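Local coordinates for protein putative retaining b-glycosidase (PDB 5A95) that probably hydrolyses mixed-linkage beta-1,3-1,4-glucans as a retaining family 5 glycoside hydrolase, and holds linked glucose units in its binding cleft, at residues A[141-146]-A[157-162]; A[290-295]-A[310-315]. The protein carries 1 engineered substitution. One frame throughout, in Å; residues are numbered along the deposited sequence.

Contact 1: residues A[141-146]-A[157-162]; sequences WHSIGY and YDTTIK. With BGC (beta-D-glucopyranose), chain D; BGC (beta-D-glucopyranose), chain B.
The glucan pocket at the end of strand 136-144 is partly built here, where Tyr157 lies beside Ile144 and His142 in a buried contact. The Ile144 chain runs alongside the phenol and sets CD1 over one ring face, offset toward the rim; CD1 is 3.8 Å from the centroid of the Tyr157 ring, a CH-pi contact that suits a branched apolar residue. At the ring edge, Tyr157 CD1 lies 3.3 Å from His142 O, a carbonyl buried here without a hydrogen-bond partner in the model. With Tyr157 CG anti to its own carbonyl carbon (chi1 -54°), the ring reaches the sugars, and OH and the O6 of the chain B glucose share a 2.7 Å hydrogen bond. The His142 ring points the same way beside it. Its NE2 donates an almost straight bond (170°) of 3.0 Å to O3 of the chain D glucose, while Asp140 grips ND1 and so fixes the turn of the imidazole. Behind the rings, a small hydroxyl does the joining: Ser143 OG donates to Tyr157 O at 2.8 Å. Farther from the sugars, Thr159 OG1 comes to the edge of the indole, 3.4 Å from Trp141 CZ2; its own hydrogen bonds go to Glu163 and Thr164, and Thr164 also takes the Trp141 NE1 proton. His142 is the centre of an inverse gamma turn, a tight bend within the broken strand 136-144. Polar side chains presented to sugar from the C-terminal end of a strand and the loop after it are characteristic of the (beta/alpha)8 barrel of family 5 glycoside hydrolases.

Contact 2: residues A[290-295]-A[310-315]; sequences TQLGWV and GSYGPR. Engineered in segment 290-295: Gln291 (natural residue Glu). With BGC (beta-D-glucopyranose), chain D.
Trp294 packs against Gly310, Tyr312 and Gly313, joining the loop after strand 287-289 to the start of helix 312-323. Its CG sits between the backbone N and the carbonyl carbon (chi1 83°), which turns the indole toward the helix. Trp294 CB already lies 4.1 Å from Tyr312 CD2. Further out, Trp294 CE3 meets that same Tyr312 CD2 at 3.6 Å, approaching the phenol at its edge and in its plane as the two side chains slide past each other in opposite directions. Beyond CE3, Trp294 CZ3 comes to 3.6 Å from Gly313 CA, where any CB would collide with the indole. On the pyrrole side, Trp294 NE1 is 3.5 Å from Gly310 CA, which rests over one face of the ring system together with Gly310 O and Gly313 N, themselves joined by a backbone hydrogen bond. Bare glycine backbone thus lets the broad ring lie close. With the indole cut back to an alanine, a gap would probably open beside Gly310 and Gly313, and the CD2 edge of Tyr312 would lose its contact with CE3. Tyr312 reaches back the other way: its OH accepts the proton of Gly293 N at 3.2 Å, with an angle of 157° at the hydrogen, and gives its own to Pro255 O, while Leu292 CB touches the same OH at 3.4 Å. Toward the sugar, the engineered Gln291 (Glu in the natural sequence) offers NE2 to O2 of the chain D glucose in a weak bond of 3.3 Å; Tyr256 and Arg103 bond its amide as well. The chemistry implies division of labour: the indole, laid on glycine backbone and against the phenol edge, supplies much of the area, and one phenol hydroxyl, used both as acceptor and donor, ties the buried loop backbone to its surroundings.

In the fold
Contacts 1 and 2 follow one another along the chain, and their centres are about 26 Å apart, yet they converge on one sugar. His142 of contact 1 and Gln291 of contact 2 pack together, with His142 CE1 3.1 Å from Gln291 OE1; His142 bonds the glucose of chain D firmly and the engineered Gln291 only weakly, and the O4 of that glucose is linked to C1 of the chain B glucose. Arg103 stands by both, touching His142 and bonding Gln291. Asn188, Glu189 and His303 are further hydrogen-bond partners of the bound glucan. Contact 1 therefore sits directly on the pocket, whereas 290-295 enters it through Gln291 and carries its packing with 310-315 away toward helix 312-323.

Contact 1: residues A[141-146]-A[157-162]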
loop_
_atom_site.group_PDB
_atom_site.type_symbol
_atom_site.label_atom_id
_atom_site.label_comp_id
_atom_site.label_asym_id
_atom_site.label_seq_id
_atom_site.Cartn_x
_atom_site.Cartn_y
_atom_site.Cartn_z
ATOM N N TRP A 141 -11.315 2.877 -16.020
ATOM C CA TRP A 141 -10.069 2.982 -15.276
ATOM C C TRP A 141 -9.050 2.087 -16.000
ATOM O O TRP A 141 -9.075 0.846 -15.920
ATOM C CB TRP A 141 -10.314 2.561 -13.835
ATOM C CG TRP A 141 -9.119 2.677 -12.904
ATOM C CD1 TRP A 141 -8.574 1.659 -12.162
ATOM C CD2 TRP A 141 -8.374 3.857 -12.572
ATOM N NE1 TRP A 141 -7.542 2.130 -11.398
ATOM C CE2 TRP A 141 -7.401 3.473 -11.627
ATOM C CE3 TRP A 141 -8.429 5.204 -12.964
ATOM C CZ2 TRP A 141 -6.512 4.389 -11.054
ATOM C CZ3 TRP A 141 -7.531 6.112 -12.388
ATOM C CH2 TRP A 141 -6.579 5.701 -11.468
ATOM N N HIS A 142 -8.216 2.746 -16.776
ATOM C CA HIS A 142 -7.510 2.078 -17.862
ATOM C C HIS A 142 -6.133 1.595 -17.409
ATOM O O HIS A 142 -5.094 2.190 -17.707
ATOM C CB HIS A 142 -7.429 2.977 -19.080
ATOM C CG HIS A 142 -7.088 2.255 -20.326
ATOM N ND1 HIS A 142 -8.033 1.655 -21.115
ATOM C CD2 HIS A 142 -5.894 2.005 -20.911
ATOM C CE1 HIS A 142 -7.440 1.096 -22.149
ATOM N NE2 HIS A 142 -6.141 1.293 -22.050
ATOM N N SER A 143 -6.150 0.476 -16.709
ATOM C CA SER A 143 -4.963 -0.227 -16.317
ATOM C C SER A 143 -4.949 -1.604 -16.988
ATOM O O SER A 143 -5.954 -2.087 -17.517
ATOM C CB SER A 143 -4.892 -0.322 -14.792
ATOM O OG SER A 143 -3.711 -0.993 -14.367
ATOM N N ILE A 144 -3.770 -2.216 -17.001
ATOM C CA ILE A 144 -3.507 -3.513 -17.616
ATOM C C ILE A 144 -2.591 -4.245 -16.658
ATOM O O ILE A 144 -1.449 -3.793 -16.434
ATOM C CB ILE A 144 -2.821 -3.392 -18.996
ATOM C CG1 ILE A 144 -3.624 -2.505 -19.944
ATOM C CG2 ILE A 144 -2.628 -4.792 -19.574
ATOM C CD1 ILE A 144 -3.052 -2.396 -21.334
ATOM N N GLY A 145 -3.070 -5.333 -16.061
ATOM C CA GLY A 145 -2.288 -6.079 -15.115
ATOM C C GLY A 145 -3.146 -6.715 -14.044
ATOM O O GLY A 145 -4.337 -7.004 -14.286
ATOM N N TYR A 146 -2.565 -6.928 -12.870
ATOM C CA TYR A 146 -3.212 -7.703 -11.824
ATOM C C TYR A 146 -3.300 -6.866 -10.571
ATOM O O TYR A 146 -2.333 -6.721 -9.803
ATOM C CB TYR A 146 -2.456 -9.042 -11.572
ATOM C CG TYR A 146 -3.304 -10.076 -10.893
ATOM C CD1 TYR A 146 -4.503 -10.472 -11.468
ATOM C CD2 TYR A 146 -2.962 -10.607 -9.668
ATOM C CE1 TYR A 146 -5.333 -11.384 -10.864
ATOM C CE2 TYR A 146 -3.788 -11.542 -9.056
ATOM C CZ TYR A 146 -4.979 -11.912 -9.659
ATOM O OH TYR A 146 -5.859 -12.820 -9.100
ATOM N N TYR A 157 0.182 2.293 -16.602
ATOM C CA TYR A 157 -0.953 1.650 -16.028
ATOM C C TYR A 157 -0.855 1.448 -14.518
ATOM O O TYR A 157 -1.771 0.915 -13.884
ATOM C CB TYR A 157 -1.136 0.281 -16.688
ATOM C CG TYR A 157 -1.203 0.374 -18.195
ATOM C CD1 TYR A 157 -2.130 1.191 -18.835
ATOM C CD2 TYR A 157 -0.341 -0.356 -18.974
ATOM C CE1 TYR A 157 -2.138 1.293 -20.230
ATOM C CE2 TYR A 157 -0.355 -0.283 -20.360
ATOM C CZ TYR A 157 -1.252 0.554 -20.994
ATOM O OH TYR A 157 -1.263 0.657 -22.369
ATOM N N ASP A 158 0.260 1.840 -13.917
ATOM C CA ASP A 158 0.535 1.524 -12.519
ATOM C C ASP A 158 -0.473 2.180 -11.589
ATOM O O ASP A 158 -0.780 3.354 -11.721
ATOM C CB ASP A 158 1.946 2.006 -12.143
ATOM C CG ASP A 158 2.384 1.533 -10.775
ATOM O OD1 ASP A 158 2.297 0.340 -10.531
ATOM O OD2 ASP A 158 2.849 2.312 -9.953
ATOM N N THR A 159 -0.965 1.386 -10.638
ATOM C CA THR A 159 -1.923 1.855 -9.679
ATOM C C THR A 159 -1.834 0.998 -8.427
ATOM O O THR A 159 -0.975 0.108 -8.319
ATOM C CB THR A 159 -3.362 1.933 -10.288
ATOM O OG1 THR A 159 -4.264 2.565 -9.358
ATOM C CG2 THR A 159 -3.921 0.570 -10.699
ATOM N N THR A 160 -2.683 1.293 -7.465
ATOM C CA THR A 160 -2.796 0.515 -6.238
ATOM C C THR A 160 -4.275 0.269 -5.987
ATOM O O THR A 160 -5.146 0.932 -6.560
ATOM C CB THR A 160 -2.230 1.267 -5.023
ATOM O OG1 THR A 160 -2.979 2.477 -4.823
ATOM C CG2 THR A 160 -0.759 1.575 -5.182
ATOM N N ILE A 161 -4.571 -0.670 -5.110
ATOM C CA ILE A 161 -5.966 -0.861 -4.708
ATOM C C ILE A 161 -6.501 0.431 -4.084
ATOM O O ILE A 161 -7.611 0.846 -4.352
ATOM C CB ILE A 161 -6.123 -2.084 -3.778
ATOM C CG1 ILE A 161 -5.730 -3.358 -4.518
ATOM C CG2 ILE A 161 -7.558 -2.175 -3.289
ATOM C CD1 ILE A 161 -5.688 -4.604 -3.676
ATOM N N LYS A 162 -5.708 1.082 -3.243
ATOM C CA LYS A 162 -6.120 2.323 -2.624
ATOM C C LYS A 162 -6.497 3.400 -3.629
ATOM O O LYS A 162 -7.532 4.050 -3.509
ATOM C CB LYS A 162 -5.042 2.842 -1.678
ATOM C CG LYS A 162 -5.374 4.186 -1.025
ATOM C CD LYS A 162 -4.213 4.711 -0.173
ATOM C CE LYS A 162 -4.556 6.072 0.403
ATOM N NZ LYS A 162 -3.531 6.703 1.241
HETATM C C2 BGC D . -4.725 -1.836 -24.499
HETATM C C3 BGC D . -4.618 -0.506 -25.242
HETATM C C4 BGC D . -3.666 -0.666 -26.434
HETATM C C5 BGC D . -4.125 -1.817 -27.308
HETATM C C6 BGC D . -3.244 -2.016 -28.518
HETATM C C1 BGC D . -4.891 -3.049 -25.409
HETATM O O1 BGC D . -4.504 -4.252 -24.794
HETATM O O2 BGC D . -5.807 -1.758 -23.500
HETATM O O3 BGC D . -4.215 0.510 -24.271
HETATM O O4 BGC D . -3.505 0.494 -27.262
HETATM O O5 BGC D . -4.020 -2.994 -26.513
HETATM O O6 BGC D . -3.688 -3.239 -29.108
HETATM C C2 BGC B . -1.859 1.943 -28.234
HETATM C C3 BGC B . -0.593 2.697 -27.870
HETATM C C4 BGC B . -0.813 3.581 -26.662
HETATM C C5 BGC B . -1.421 2.783 -25.509
HETATM C C6 BGC B . -1.879 3.640 -24.358
HETATM C C1 BGC B . -2.290 1.172 -26.998
HETATM O O2 BGC B . -1.542 1.075 -29.320
HETATM O O3 BGC B . -0.223 3.524 -28.981
HETATM O O4 BGC B . 0.442 4.105 -26.240
HETATM O O5 BGC B . -2.572 2.092 -25.960
HETATM O O6 BGC B . -2.455 2.816 -23.349
#

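Contact 2: residues A[290-295]-A[310-315]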
loop_
_atom_site.group_PDB
_atom_site.type_symbol
_atom_site.label_atom_id
_atom_site.label_comp_id
_atom_site.label_asym_id
_atom_site.label_seq_id
_atom_site.Cartn_x
_atom_site.Cartn_y
_atom_site.Cartn_z
ATOM N N THR A 290 -15.736 -3.454 -25.073
ATOM C CA THR A 290 -15.230 -2.099 -24.915
ATOM C C THR A 290 -13.914 -1.793 -25.634
ATOM O O THR A 290 -13.519 -0.635 -25.688
ATOM C CB THR A 290 -15.137 -1.695 -23.445
ATOM O OG1 THR A 290 -14.480 -2.731 -22.716
ATOM C CG2 THR A 290 -16.488 -1.397 -22.850
ATOM N N GLN A 291 -13.286 -2.826 -26.180
ATOM C CA GLN A 291 -12.208 -2.675 -27.158
ATOM C C GLN A 291 -12.352 -3.784 -28.157
ATOM O O GLN A 291 -12.595 -4.943 -27.818
ATOM C CB GLN A 291 -10.814 -2.722 -26.538
ATOM C CG GLN A 291 -10.594 -1.558 -25.616
ATOM C CD GLN A 291 -9.200 -1.421 -25.055
ATOM O OE1 GLN A 291 -9.017 -0.754 -24.052
ATOM N NE2 GLN A 291 -8.223 -1.935 -25.748
ATOM N N LEU A 292 -12.197 -3.402 -29.410
ATOM C CA LEU A 292 -12.162 -4.283 -30.570
ATOM C C LEU A 292 -11.591 -3.455 -31.714
ATOM O O LEU A 292 -11.578 -2.236 -31.649
ATOM C CB LEU A 292 -13.547 -4.845 -30.913
ATOM C CG LEU A 292 -14.573 -3.900 -31.507
ATOM C CD1 LEU A 292 -15.634 -4.636 -32.312
ATOM C CD2 LEU A 292 -15.244 -3.058 -30.427
ATOM N N GLY A 293 -11.190 -4.106 -32.786
ATOM C CA GLY A 293 -10.670 -3.429 -33.960
ATOM C C GLY A 293 -9.463 -4.134 -34.540
ATOM O O GLY A 293 -9.008 -5.110 -33.984
ATOM N N TRP A 294 -8.965 -3.622 -35.664
ATOM C CA TRP A 294 -7.827 -4.231 -36.314
ATOM C C TRP A 294 -7.076 -3.239 -37.165
ATOM O O TRP A 294 -7.577 -2.172 -37.488
ATOM C CB TRP A 294 -8.241 -5.410 -37.222
ATOM C CG TRP A 294 -8.717 -4.988 -38.599
ATOM C CD1 TRP A 294 -7.947 -4.938 -39.745
ATOM C CD2 TRP A 294 -10.024 -4.526 -38.998
ATOM N NE1 TRP A 294 -8.702 -4.492 -40.808
ATOM C CE2 TRP A 294 -9.978 -4.245 -40.383
ATOM C CE3 TRP A 294 -11.242 -4.351 -38.323
ATOM C CZ2 TRP A 294 -11.099 -3.790 -41.085
ATOM C CZ3 TRP A 294 -12.336 -3.912 -39.028
ATOM C CH2 TRP A 294 -12.265 -3.639 -40.397
ATOM N N VAL A 295 -5.864 -3.640 -37.522
ATOM C CA VAL A 295 -5.094 -3.008 -38.585
ATOM C C VAL A 295 -4.456 -4.105 -39.434
ATOM O O VAL A 295 -4.179 -5.191 -38.963
ATOM C CB VAL A 295 -4.044 -2.018 -38.010
ATOM C CG1 VAL A 295 -3.035 -2.733 -37.124
ATOM C CG2 VAL A 295 -3.330 -1.208 -39.116
ATOM N N GLY A 310 -8.799 -7.780 -42.625
ATOM C CA GLY A 310 -10.066 -7.069 -42.750
ATOM C C GLY A 310 -11.284 -7.945 -42.665
ATOM O O GLY A 310 -12.365 -7.451 -42.353
ATOM N N SER A 311 -11.131 -9.253 -42.907
ATOM C CA SER A 311 -12.263 -10.172 -42.796
ATOM C C SER A 311 -12.862 -10.205 -41.400
ATOM O O SER A 311 -14.026 -10.522 -41.222
ATOM C CB SER A 311 -11.858 -11.587 -43.275
ATOM O OG SER A 311 -10.740 -12.061 -42.549
ATOM N N TYR A 312 -12.065 -9.875 -40.399
ATOM C CA TYR A 312 -12.573 -9.789 -39.038
ATOM C C TYR A 312 -13.694 -8.791 -38.851
ATOM O O TYR A 312 -14.578 -9.030 -38.026
ATOM C CB TYR A 312 -11.436 -9.441 -38.121
ATOM C CG TYR A 312 -11.756 -8.863 -36.762
ATOM C CD1 TYR A 312 -12.037 -9.659 -35.676
ATOM C CD2 TYR A 312 -11.671 -7.494 -36.567
ATOM C CE1 TYR A 312 -12.222 -9.108 -34.421
ATOM C CE2 TYR A 312 -11.824 -6.937 -35.329
ATOM C CZ TYR A 312 -12.098 -7.743 -34.251
ATOM O OH TYR A 312 -12.223 -7.155 -33.020
ATOM N N GLY A 313 -13.666 -7.661 -39.565
ATOM C CA GLY A 313 -14.662 -6.636 -39.326
ATOM C C GLY A 313 -16.080 -7.169 -39.511
ATOM O O GLY A 313 -16.915 -7.117 -38.603
ATOM N N PRO A 314 -16.365 -7.702 -40.711
ATOM C CA PRO A 314 -17.704 -8.223 -40.937
ATOM C C PRO A 314 -18.063 -9.356 -39.983
ATOM O O PRO A 314 -19.207 -9.474 -39.581
ATOM C CB PRO A 314 -17.658 -8.681 -42.406
ATOM C CG PRO A 314 -16.642 -7.751 -43.043
ATOM C CD PRO A 314 -15.605 -7.510 -41.963
ATOM N N ARG A 315 -17.074 -10.179 -39.646
ATOM C CA ARG A 315 -17.319 -11.292 -38.729
ATOM C C ARG A 315 -17.725 -10.829 -37.339
ATOM O O ARG A 315 -18.734 -11.296 -36.796
ATOM C CB ARG A 315 -16.107 -12.185 -38.588
ATOM C CG ARG A 315 -15.864 -13.088 -39.724
ATOM C CD ARG A 315 -14.943 -14.236 -39.333
ATOM N NE ARG A 315 -14.707 -14.916 -40.573
ATOM C CZ ARG A 315 -13.552 -14.980 -41.218
ATOM N NH1 ARG A 315 -12.500 -14.413 -40.723
ATOM N NH2 ARG A 315 -13.492 -15.633 -42.373
HETATM C C2 BGC D . -4.725 -1.836 -24.499
HETATM C C3 BGC D . -4.618 -0.506 -25.242
HETATM C C4 BGC D . -3.666 -0.666 -26.434
HETATM C C5 BGC D . -4.125 -1.817 -27.308
HETATM C C6 BGC D . -3.244 -2.016 -28.518
HETATM C C1 BGC D . -4.891 -3.049 -25.409
HETATM O O1 BGC D . -4.504 -4.252 -24.794
HETATM O O2 BGC D . -5.807 -1.758 -23.500
HETATM O O3 BGC D . -4.215 0.510 -24.271
HETATM O O4 BGC D . -3.505 0.494 -27.262
HETATM O O5 BGC D . -4.020 -2.994 -26.513
HETATM O O6 BGC D . -3.688 -3.239 -29.108
#